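Local atomic coordinates of type ii site-specific deoxyribonuclease (Klebsiella pneumoniae, PDB entry 6EKR), a protein that probably cuts double-stranded DNA at a specific sequence, as expected of a type IIP restriction endonuclease of the PD-(D/E)xK nuclease superfamily. Residues H21-T25 against I139-A143; V144-I149 against F289-Y294; F48-N52 against E270-E274; G262-I268 against I281-M286. The protein carries 2 engineered substitutions. All blocks are in the same frame, centred on the assembly; numbering follows the deposited sequence.

Contact 1 (H21-T25 against I139-A143); sequences HIPAT and IFMAA
His21 turns the edge of its imidazole onto the backbone of Ile139, and His21 CD2 lies 3.5 Å from Ile139 CG2. The polar part of the meeting lies at the next ring atom: His21 NE2 donates to Ile139 O over 3.0 Å, with an N-H...O angle of 166° and the oxygen in the ring plane. This oxygen already serves the helix 132-148, since it accepts the backbone hydrogen bond of Ala143 N. The two donors come from opposite faces of the carbonyl plane, so the histidine adds a bond without displacing the helical one. With its first torsion at 75°, His21 has CG between the backbone N and the carbonyl carbon, which swings the ring from its place just before helix 22-39 across to the other helix.

Apolar contacts flank the bond. Ile22 CG1 rests on Ala143 CB at 3.9 Å, and one turn along, Thr25 CG2 approaches the same methyl at 4.1 Å. The Thr25 and Ile139 side chains run antiparallel, side by side, bringing Thr25 OG1 to 3.4 Å from Ile139 CG2. Ala143 is thus the small surface on which both Ile22 and Thr25 settle. Leu14 and Tyr15 of helix 3-16 also touch His21, the rings of Tyr15 and His21 meeting at about 55°.

The carbonyl acceptor implies that NE2 carries a hydrogen; a buried, nearly straight bond to a carbonyl that keeps its own helical partner would hold the ring's orientation while leaving helix 132-148 unbroken.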
# COMPACT_ATOMS: atom_id res chain seq x y z
N HIS A 21 -2.40 -8.60 -29.75
CA HIS A 21 -3.14 -9.35 -28.73
C HIS A 21 -4.66 -9.10 -28.76
O HIS A 21 -5.42 -9.79 -28.07
CB HIS A 21 -2.58 -9.02 -27.34
CG HIS A 21 -2.99 -7.67 -26.83
ND1 HIS A 21 -2.49 -6.49 -27.36
CD2 HIS A 21 -3.84 -7.31 -25.84
CE1 HIS A 21 -3.03 -5.47 -26.72
NE2 HIS A 21 -3.84 -5.93 -25.79
N ILE A 22 -5.09 -8.13 -29.55
CA ILE A 22 -6.49 -7.71 -29.56
C ILE A 22 -7.49 -8.82 -29.93
O ILE A 22 -8.53 -8.94 -29.27
CB ILE A 22 -6.72 -6.44 -30.41
CG1 ILE A 22 -5.67 -5.38 -30.07
CG2 ILE A 22 -8.12 -5.90 -30.16
CD1 ILE A 22 -5.76 -4.11 -30.89
N PRO A 23 -7.21 -9.63 -30.98
CA PRO A 23 -8.14 -10.73 -31.24
C PRO A 23 -8.34 -11.62 -30.02
O PRO A 23 -9.49 -11.89 -29.66
CB PRO A 23 -7.47 -11.50 -32.38
CG PRO A 23 -6.66 -10.47 -33.09
CD PRO A 23 -6.13 -9.60 -31.99
N ALA A 24 -7.24 -12.03 -29.38
CA ALA A 24 -7.28 -13.00 -28.27
C ALA A 24 -7.95 -12.44 -27.04
O ALA A 24 -8.42 -13.19 -26.18
CB ALA A 24 -5.89 -13.47 -27.92
N THR A 25 -7.95 -11.11 -26.94
CA THR A 25 -8.56 -10.40 -25.82
C THR A 25 -10.06 -10.21 -26.05
O THR A 25 -10.85 -10.25 -25.11
CB THR A 25 -7.80 -9.06 -25.46
OG1 THR A 25 -8.40 -8.46 -24.31
CG2 THR A 25 -7.87 -8.06 -26.54
N ILE A 139 -4.79 -4.99 -20.29
CA ILE A 139 -4.77 -5.59 -21.62
C ILE A 139 -5.87 -5.02 -22.53
O ILE A 139 -5.61 -4.68 -23.70
CB ILE A 139 -4.99 -7.11 -21.50
CG1 ILE A 139 -3.70 -7.80 -21.06
CG2 ILE A 139 -5.49 -7.73 -22.81
CD1 ILE A 139 -3.95 -9.25 -20.76
N PHE A 140 -7.07 -4.94 -21.98
CA PHE A 140 -8.23 -4.42 -22.68
C PHE A 140 -8.02 -2.97 -23.07
O PHE A 140 -8.22 -2.62 -24.23
CB PHE A 140 -9.45 -4.51 -21.79
CG PHE A 140 -10.68 -3.92 -22.41
CD1 PHE A 140 -11.31 -4.57 -23.47
CD2 PHE A 140 -11.21 -2.73 -21.93
CE1 PHE A 140 -12.44 -4.03 -24.05
CE2 PHE A 140 -12.35 -2.18 -22.50
CZ PHE A 140 -12.97 -2.84 -23.56
N MSE A 141 -7.62 -2.15 -22.11
CA MSE A 141 -7.43 -0.73 -22.36
C MSE A 141 -6.32 -0.52 -23.35
O MSE A 141 -6.42 0.33 -24.23
CB MSE A 141 -7.14 0.01 -21.07
CG MSE A 141 -8.37 0.17 -20.19
SE MSE A 141 -9.99 0.74 -21.16
CE MSE A 141 -9.33 2.45 -21.87
N ALA A 142 -5.27 -1.33 -23.24
CA ALA A 142 -4.16 -1.27 -24.16
C ALA A 142 -4.67 -1.63 -25.53
O ALA A 142 -4.24 -1.05 -26.53
CB ALA A 142 -3.07 -2.23 -23.72
N ALA A 143 -5.61 -2.57 -25.59
CA ALA A 143 -6.26 -2.89 -26.85
C ALA A 143 -6.97 -1.66 -27.42
O ALA A 143 -6.64 -1.23 -28.53
CB ALA A 143 -7.21 -4.05 -26.69

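Contact 2 (V144-I149 against F289-Y294); sequences VLKWMI and FLFDIY
Met148, a selenomethionine, brings the end of its chain onto the backbone and CB of Leu290: Met148 SE lies 3.8 Å from Leu290 CB, and Met148 CE 3.5 Å from Leu290 O. Its chain runs straight from the backbone until a bend at chi3 (65°) turns CE toward Ile293, whose CG2 it meets at 4.1 Å, the two side chains crossing at about a right angle. Ile293 CG2 is shared, for Leu145 CD2 touches it at 4.0 Å from the preceding turn. Val144 CG2 meets Leu290 CD2 at 3.7 Å, completing a buried patch of apolar side chains, with no hydrogen bond between the segments.

The far end is less enclosed. Ile149, where the chain leaves its helix, brings CG2 to 3.8 Å from Tyr294 CD1, and Tyr294 is partly exposed, so here the packing reaches toward solvent.

The helix segments 144-148 and 289-294 cross at -50° with their axes 11.2 Å apart, a gap filled by side chains, with Met148 reaching the Leu290 carbonyl. Around them, Phe88 of helix 78-91 and Leu92 just after it cover Leu290, while Ile193 of strand 190-194 touches Leu145, Phe289 and Ile293, seating the helix pair on the mixed sheet.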
# COMPACT_ATOMS: atom_id res chain seq x y z
N VAL A 144 -7.91 -1.08 -26.67
CA VAL A 144 -8.68 0.07 -27.17
C VAL A 144 -7.79 1.28 -27.49
O VAL A 144 -7.95 1.89 -28.56
CB VAL A 144 -9.94 0.49 -26.30
CG1 VAL A 144 -10.56 -0.70 -25.58
CG2 VAL A 144 -9.63 1.62 -25.33
N LEU A 145 -6.88 1.64 -26.60
CA LEU A 145 -6.03 2.78 -26.86
C LEU A 145 -5.25 2.63 -28.16
O LEU A 145 -4.79 3.61 -28.74
CB LEU A 145 -5.07 3.03 -25.69
CG LEU A 145 -5.70 3.69 -24.47
CD1 LEU A 145 -4.67 3.88 -23.39
CD2 LEU A 145 -6.30 5.02 -24.86
N LYS A 146 -5.10 1.40 -28.62
CA LYS A 146 -4.35 1.12 -29.84
C LYS A 146 -5.21 1.33 -31.08
O LYS A 146 -4.71 1.72 -32.13
CB LYS A 146 -3.81 -0.30 -29.82
CG LYS A 146 -2.91 -0.64 -30.99
CD LYS A 146 -1.52 -0.07 -30.79
CE LYS A 146 -0.58 -0.57 -31.87
NZ LYS A 146 0.83 -0.19 -31.59
N TRP A 147 -6.50 1.06 -30.95
CA TRP A 147 -7.42 1.29 -32.05
C TRP A 147 -7.53 2.77 -32.31
O TRP A 147 -7.65 3.21 -33.45
CB TRP A 147 -8.81 0.76 -31.70
CG TRP A 147 -8.96 -0.71 -31.80
CD1 TRP A 147 -8.25 -1.55 -32.60
CD2 TRP A 147 -9.91 -1.53 -31.10
NE1 TRP A 147 -8.68 -2.84 -32.43
CE2 TRP A 147 -9.70 -2.85 -31.52
CE3 TRP A 147 -10.91 -1.26 -30.17
CZ2 TRP A 147 -10.46 -3.91 -31.03
CZ3 TRP A 147 -11.65 -2.31 -29.68
CH2 TRP A 147 -11.43 -3.61 -30.11
N MSE A 148 -7.50 3.54 -31.23
CA MSE A 148 -7.80 4.96 -31.26
C MSE A 148 -6.66 5.81 -31.80
O MSE A 148 -6.80 6.48 -32.81
CB MSE A 148 -8.18 5.43 -29.87
CG MSE A 148 -8.75 6.82 -29.84
SE MSE A 148 -9.30 7.24 -28.06
CE MSE A 148 -7.57 7.21 -27.20
N ILE A 149 -5.54 5.80 -31.09
CA ILE A 149 -4.39 6.58 -31.51
C ILE A 149 -3.30 5.64 -31.97
O ILE A 149 -2.30 5.47 -31.28
CB ILE A 149 -3.83 7.42 -30.35
CG1 ILE A 149 -3.51 6.50 -29.17
CG2 ILE A 149 -4.83 8.48 -29.93
CD1 ILE A 149 -3.12 7.23 -27.91
N PHE A 289 -12.34 9.63 -20.59
CA PHE A 289 -10.94 9.23 -20.60
C PHE A 289 -10.38 9.13 -22.00
O PHE A 289 -9.30 9.63 -22.26
CB PHE A 289 -10.76 7.88 -19.89
CG PHE A 289 -9.35 7.34 -19.96
CD1 PHE A 289 -8.38 7.77 -19.05
CD2 PHE A 289 -8.99 6.42 -20.93
CE1 PHE A 289 -7.08 7.28 -19.12
CE2 PHE A 289 -7.70 5.94 -21.00
CZ PHE A 289 -6.74 6.37 -20.09
N LEU A 290 -11.12 8.47 -22.90
CA LEU A 290 -10.63 8.22 -24.25
C LEU A 290 -10.42 9.52 -24.96
O LEU A 290 -9.36 9.75 -25.53
CB LEU A 290 -11.57 7.31 -25.03
CG LEU A 290 -11.82 5.95 -24.40
CD1 LEU A 290 -13.05 5.31 -25.01
CD2 LEU A 290 -10.60 5.07 -24.56
N PHE A 291 -11.43 10.39 -24.92
CA PHE A 291 -11.33 11.70 -25.55
C PHE A 291 -10.21 12.53 -24.92
O PHE A 291 -9.40 13.11 -25.64
CB PHE A 291 -12.67 12.47 -25.53
CG PHE A 291 -12.54 13.91 -25.94
CD1 PHE A 291 -12.43 14.26 -27.29
CD2 PHE A 291 -12.47 14.92 -24.98
CE1 PHE A 291 -12.27 15.59 -27.66
CE2 PHE A 291 -12.31 16.26 -25.35
CZ PHE A 291 -12.21 16.60 -26.69
N ASP A 292 -10.14 12.59 -23.59
CA ASP A 292 -9.08 13.34 -22.95
C ASP A 292 -7.69 12.87 -23.38
O ASP A 292 -6.81 13.69 -23.66
CB ASP A 292 -9.22 13.29 -21.43
CG ASP A 292 -10.40 14.09 -20.94
OD1 ASP A 292 -10.64 15.19 -21.48
OD2 ASP A 292 -11.09 13.64 -20.01
N ILE A 293 -7.50 11.55 -23.44
CA ILE A 293 -6.23 10.98 -23.85
C ILE A 293 -5.95 11.33 -25.31
O ILE A 293 -4.85 11.75 -25.64
CB ILE A 293 -6.16 9.44 -23.59
CG1 ILE A 293 -5.98 9.16 -22.09
CG2 ILE A 293 -5.06 8.76 -24.42
CD1 ILE A 293 -4.63 9.55 -21.49
N TYR A 294 -6.96 11.18 -26.17
CA TYR A 294 -6.82 11.52 -27.58
C TYR A 294 -6.49 12.98 -27.72
O TYR A 294 -5.54 13.35 -28.41
CB TYR A 294 -8.11 11.23 -28.32
CG TYR A 294 -8.11 11.67 -29.77
CD1 TYR A 294 -7.73 10.80 -30.78
CD2 TYR A 294 -8.50 12.96 -30.13
CE1 TYR A 294 -7.74 11.19 -32.11
CE2 TYR A 294 -8.51 13.36 -31.45
CZ TYR A 294 -8.13 12.47 -32.43
OH TYR A 294 -8.14 12.84 -33.75

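Contact 3 (F48-N52 against E270-E274); sequences FNGKN and ERYLE
Glu270 reaches across to the turn at 50-52 along an extended chain, and its atoms can be followed outward. Glu270 CB starts beside the Phe48 ring, 4.1 Å from Phe48 CE2. CG lies anti to the backbone N (chi1 170°), sending the chain straight at the turn, where CD spreads its two oxygens toward consecutive backbone amides. Glu270 OE2 takes Lys51 N at 2.9 Å, the donor standing above the carboxylate plane; the bond is bent, with an N-H...O angle of 132°. The same oxygen lies at the edge of the Phe48 ring, 3.5 Å from Phe48 CE2. Glu270 OE1 receives Asn52 N at 2.7 Å on its syn side, and Asn52 ND2 adds a weak bond to it at 3.4 Å.

Farther out, Lys51 runs its extended chain past this carboxylate, and Lys51 NZ forms a salt bridge with Glu274 OE2 at 3.2 Å. The turn has a brace of its own in the bond from Gly50 N to Asn52 O at 2.8 Å.

Residues 50-52 link strands 41-49 and 53-61 of the antiparallel sheet, so Glu270 ties this hairpin tip to the loop before helix 275-278. Two successive amides and one side-chain amide converge on a single carboxylate at the surface, an environment that would be expected to stabilise its charged form, with the lysine-glutamate pair adding a more exposed electrostatic link.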
# COMPACT_ATOMS: atom_id res chain seq x y z
N PHE A 48 -26.03 1.61 -2.62
CA PHE A 48 -25.27 2.64 -1.93
C PHE A 48 -26.23 3.76 -1.58
O PHE A 48 -27.13 4.09 -2.37
CB PHE A 48 -24.11 3.17 -2.79
CG PHE A 48 -23.52 4.45 -2.29
CD1 PHE A 48 -22.63 4.44 -1.21
CD2 PHE A 48 -23.84 5.66 -2.88
CE1 PHE A 48 -22.07 5.62 -0.72
CE2 PHE A 48 -23.29 6.86 -2.40
CZ PHE A 48 -22.40 6.83 -1.32
N ASN A 49 -26.04 4.34 -0.40
CA ASN A 49 -26.86 5.47 0.00
C ASN A 49 -26.06 6.67 0.50
O ASN A 49 -25.34 6.58 1.50
CB ASN A 49 -27.90 5.03 1.03
CG ASN A 49 -28.99 4.14 0.42
OD1 ASN A 49 -29.25 3.04 0.91
ND2 ASN A 49 -29.62 4.62 -0.65
N GLY A 50 -26.20 7.79 -0.21
CA GLY A 50 -25.62 9.07 0.22
C GLY A 50 -26.56 10.22 -0.11
O GLY A 50 -27.76 10.17 0.21
N LYS A 51 -26.04 11.26 -0.76
CA LYS A 51 -26.88 12.33 -1.29
C LYS A 51 -27.96 11.75 -2.21
O LYS A 51 -29.08 12.24 -2.25
CB LYS A 51 -26.04 13.38 -2.04
CG LYS A 51 -25.03 14.09 -1.15
CD LYS A 51 -24.66 15.47 -1.66
CE LYS A 51 -23.66 16.12 -0.70
NZ LYS A 51 -23.29 17.52 -1.08
N ASN A 52 -27.60 10.70 -2.94
CA ASN A 52 -28.57 9.93 -3.72
C ASN A 52 -28.50 8.45 -3.37
O ASN A 52 -27.70 8.02 -2.53
CB ASN A 52 -28.35 10.14 -5.21
CG ASN A 52 -28.58 11.58 -5.63
OD1 ASN A 52 -29.72 12.00 -5.83
ND2 ASN A 52 -27.50 12.33 -5.78
N GLU A 270 -20.02 8.99 -5.77
CA GLU A 270 -20.74 10.23 -5.55
C GLU A 270 -19.92 11.27 -4.77
O GLU A 270 -19.98 12.46 -5.10
CB GLU A 270 -22.04 9.93 -4.83
CG GLU A 270 -22.80 11.12 -4.31
CD GLU A 270 -23.96 10.69 -3.46
OE1 GLU A 270 -25.10 10.63 -4.00
OE2 GLU A 270 -23.73 10.36 -2.27
N ARG A 271 -19.15 10.83 -3.77
CA ARG A 271 -18.30 11.74 -3.00
C ARG A 271 -17.27 12.47 -3.85
O ARG A 271 -16.98 13.63 -3.61
CB ARG A 271 -17.60 11.00 -1.85
CG ARG A 271 -16.69 11.86 -0.95
CD ARG A 271 -17.45 13.02 -0.29
NE ARG A 271 -16.57 13.97 0.38
CZ ARG A 271 -15.99 15.02 -0.20
NH1 ARG A 271 -16.17 15.27 -1.49
NH2 ARG A 271 -15.21 15.83 0.51
N TYR A 272 -16.72 11.79 -4.85
CA TYR A 272 -15.69 12.39 -5.70
C TYR A 272 -16.25 13.38 -6.74
O TYR A 272 -15.48 13.96 -7.51
CB TYR A 272 -14.81 11.32 -6.37
CG TYR A 272 -13.84 10.59 -5.44
CD1 TYR A 272 -13.62 11.02 -4.14
CD2 TYR A 272 -13.13 9.47 -5.88
CE1 TYR A 272 -12.72 10.36 -3.29
CE2 TYR A 272 -12.25 8.79 -5.03
CZ TYR A 272 -12.05 9.24 -3.74
OH TYR A 272 -11.17 8.60 -2.90
N LEU A 273 -17.56 13.59 -6.74
CA LEU A 273 -18.16 14.53 -7.70
C LEU A 273 -18.24 15.99 -7.19
O LEU A 273 -18.74 16.88 -7.89
CB LEU A 273 -19.53 14.03 -8.16
CG LEU A 273 -19.45 12.98 -9.28
CD1 LEU A 273 -20.82 12.63 -9.83
CD2 LEU A 273 -18.51 13.44 -10.41
N GLU A 274 -17.73 16.21 -5.99
CA GLU A 274 -17.82 17.48 -5.29
C GLU A 274 -16.66 18.41 -5.64
O GLU A 274 -15.57 17.96 -6.02
CB GLU A 274 -17.82 17.23 -3.79
CG GLU A 274 -18.90 16.28 -3.30
CD GLU A 274 -20.27 16.92 -3.21
OE1 GLU A 274 -20.35 18.16 -3.24
OE2 GLU A 274 -21.26 16.18 -3.11

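Contact 4 (G262-I268 against I281-M286); sequences GMYYCDI and IPVRTM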
# COMPACT_ATOMS: atom_id res chain seq x y z
N GLY A 262 -5.83 13.76 -14.36
CA GLY A 262 -7.22 13.36 -14.19
C GLY A 262 -7.41 12.04 -13.49
O GLY A 262 -6.48 11.24 -13.38
N MSE A 263 -8.64 11.85 -13.01
CA MSE A 263 -9.11 10.63 -12.38
C MSE A 263 -10.37 10.16 -13.10
O MSE A 263 -11.32 10.93 -13.27
CB MSE A 263 -9.45 10.90 -10.92
CG MSE A 263 -8.35 10.54 -9.94
SE MSE A 263 -8.87 11.06 -8.11
CE MSE A 263 -10.81 10.76 -8.25
N TYR A 264 -10.39 8.90 -13.51
CA TYR A 264 -11.49 8.42 -14.33
C TYR A 264 -12.12 7.16 -13.76
O TYR A 264 -11.42 6.26 -13.29
CB TYR A 264 -11.01 8.23 -15.78
CG TYR A 264 -10.38 9.48 -16.38
CD1 TYR A 264 -11.12 10.35 -17.16
CD2 TYR A 264 -9.04 9.80 -16.14
CE1 TYR A 264 -10.56 11.50 -17.70
CE2 TYR A 264 -8.47 10.94 -16.67
CZ TYR A 264 -9.24 11.78 -17.46
OH TYR A 264 -8.68 12.91 -17.99
N TYR A 265 -13.44 7.11 -13.79
CA TYR A 265 -14.19 5.97 -13.30
C TYR A 265 -15.33 5.63 -14.24
O TYR A 265 -15.92 6.50 -14.85
CB TYR A 265 -14.80 6.26 -11.93
CG TYR A 265 -13.82 6.37 -10.79
CD1 TYR A 265 -13.46 5.25 -10.03
CD2 TYR A 265 -13.28 7.61 -10.44
CE1 TYR A 265 -12.57 5.37 -8.97
CE2 TYR A 265 -12.40 7.74 -9.38
CZ TYR A 265 -12.04 6.62 -8.65
OH TYR A 265 -11.16 6.77 -7.60
N CYS A 266 -15.64 4.35 -14.34
CA CYS A 266 -16.85 3.91 -14.98
C CYS A 266 -17.99 4.28 -14.05
O CYS A 266 -19.01 4.81 -14.47
CB CYS A 266 -16.84 2.41 -15.17
SG CYS A 266 -16.00 1.90 -16.63
N ASP A 267 -17.77 3.98 -12.77
CA ASP A 267 -18.74 4.20 -11.73
C ASP A 267 -18.10 5.16 -10.76
O ASP A 267 -17.45 4.75 -9.80
CB ASP A 267 -19.07 2.85 -11.09
CG ASP A 267 -20.03 2.95 -9.92
OD1 ASP A 267 -20.55 4.06 -9.62
OD2 ASP A 267 -20.28 1.90 -9.30
N ILE A 268 -18.27 6.46 -11.02
CA ILE A 268 -17.69 7.50 -10.19
C ILE A 268 -18.39 7.53 -8.84
O ILE A 268 -19.62 7.65 -8.79
CB ILE A 268 -17.80 8.89 -10.82
CG1 ILE A 268 -17.08 8.94 -12.17
CG2 ILE A 268 -17.18 9.92 -9.90
CD1 ILE A 268 -17.59 10.01 -13.12
N ILE A 281 -8.59 18.66 -9.17
CA ILE A 281 -8.33 17.55 -10.11
C ILE A 281 -9.58 17.11 -10.88
O ILE A 281 -10.63 16.85 -10.29
CB ILE A 281 -7.63 16.32 -9.44
CG1 ILE A 281 -7.30 15.24 -10.46
CG2 ILE A 281 -8.47 15.73 -8.32
CD1 ILE A 281 -6.22 14.27 -10.02
N PRO A 282 -9.48 17.04 -12.22
CA PRO A 282 -10.56 16.47 -13.02
C PRO A 282 -10.95 15.05 -12.56
O PRO A 282 -10.08 14.20 -12.34
CB PRO A 282 -9.97 16.44 -14.44
CG PRO A 282 -8.94 17.53 -14.43
CD PRO A 282 -8.37 17.52 -13.06
N VAL A 283 -12.24 14.83 -12.40
CA VAL A 283 -12.79 13.53 -12.02
C VAL A 283 -13.83 13.24 -13.08
O VAL A 283 -14.98 13.66 -12.96
CB VAL A 283 -13.47 13.56 -10.63
CG1 VAL A 283 -13.92 12.17 -10.21
CG2 VAL A 283 -12.55 14.16 -9.58
N ARG A 284 -13.42 12.54 -14.12
CA ARG A 284 -14.29 12.34 -15.28
C ARG A 284 -14.62 10.85 -15.47
O ARG A 284 -14.56 10.08 -14.53
CB ARG A 284 -13.68 12.98 -16.54
CG ARG A 284 -13.21 14.44 -16.39
CD ARG A 284 -13.36 15.18 -17.72
NE ARG A 284 -12.73 16.50 -17.74
CZ ARG A 284 -11.49 16.75 -18.19
NH1 ARG A 284 -10.75 15.76 -18.66
NH2 ARG A 284 -10.99 17.98 -18.16
N THR A 285 -14.96 10.46 -16.70
CA THR A 285 -15.56 9.16 -16.98
C THR A 285 -14.60 8.34 -17.85
O THR A 285 -13.66 8.90 -18.41
CB THR A 285 -16.92 9.37 -17.67
OG1 THR A 285 -17.85 9.89 -16.71
CG2 THR A 285 -17.49 8.11 -18.18
N MSE A 286 -14.81 7.02 -17.95
CA MSE A 286 -13.95 6.20 -18.81
C MSE A 286 -14.17 6.48 -20.29
O MSE A 286 -13.25 6.35 -21.09
CB MSE A 286 -14.08 4.70 -18.51
CG MSE A 286 -13.23 4.20 -17.33
SE MSE A 286 -11.36 4.78 -17.38
CE MSE A 286 -10.81 3.90 -19.03
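Gly262 opens the pairing with its CA against Pro282 O, a CA-H...O contact of 3.5 Å. Met263, a selenomethionine, takes the register: its N donates to Pro282 O at 2.8 Å and its O accepts from Arg284 N, also at 2.8 Å and with a C=O...N angle of 170°. Those two bonds straddle Val283, the pattern of a parallel bridge, and the Met263 side chain lies alongside Val283, bringing Met263 CE to 3.9 Å from Val283 CG1.

Tyr264 points to the other face, beside Arg284. Its ring edge places CD1 at 3.2 Å from Thr285 O, and Arg284 CB sits obliquely to the ring. Both polar ends converge on Asp292 of helix 286-298: Tyr264 OH by a hydrogen bond, Arg284 NH1 by a salt bridge. Next, Tyr265 N donates to Arg284 O at 3.3 Å, after which the pairing weakens; the Tyr265 hydroxyl bonds to Glu231. Cys266 SG then packs on Met286 CG at 3.7 Å, and Ile268 folds back to put its CG2 at 4.0 Å from Val283 CG1.

Strands 262-265 and 283-285 are the two parallel strands of a beta-alpha-beta unit with helix 275-278 between them. Strand 222-227 pairs on the far side of 262-265, leaving 283-285 outermost within the chain. Ile250 of helix 247-257 covers the Met263 face, and Phe289 of helix 286-298 meets Tyr264 edge-to-face on the other.

The contacts form a bent chain of neighbours: contact 1 lies 14 Å from contact 2 between centres, contact 2 lies 15 Å from contact 4, and contact 4 lies 14 Å from contact 3, while contacts 1 and 3 are 33 Å apart. Contacts 1 and 2 share helix 132-148 and come in series. Contact 4 is nested inside the loop that contact 2 closes; the two are joined because helix 286-298 follows strand 283-285 directly. Contact 3 crosses contact 4 along the chain and touches it through Tyr272 and Leu273. Together they tie the mixed sheet, which probably belongs to the PD-(D/E)xK core, to the N-terminal helices and to the antiparallel sheet.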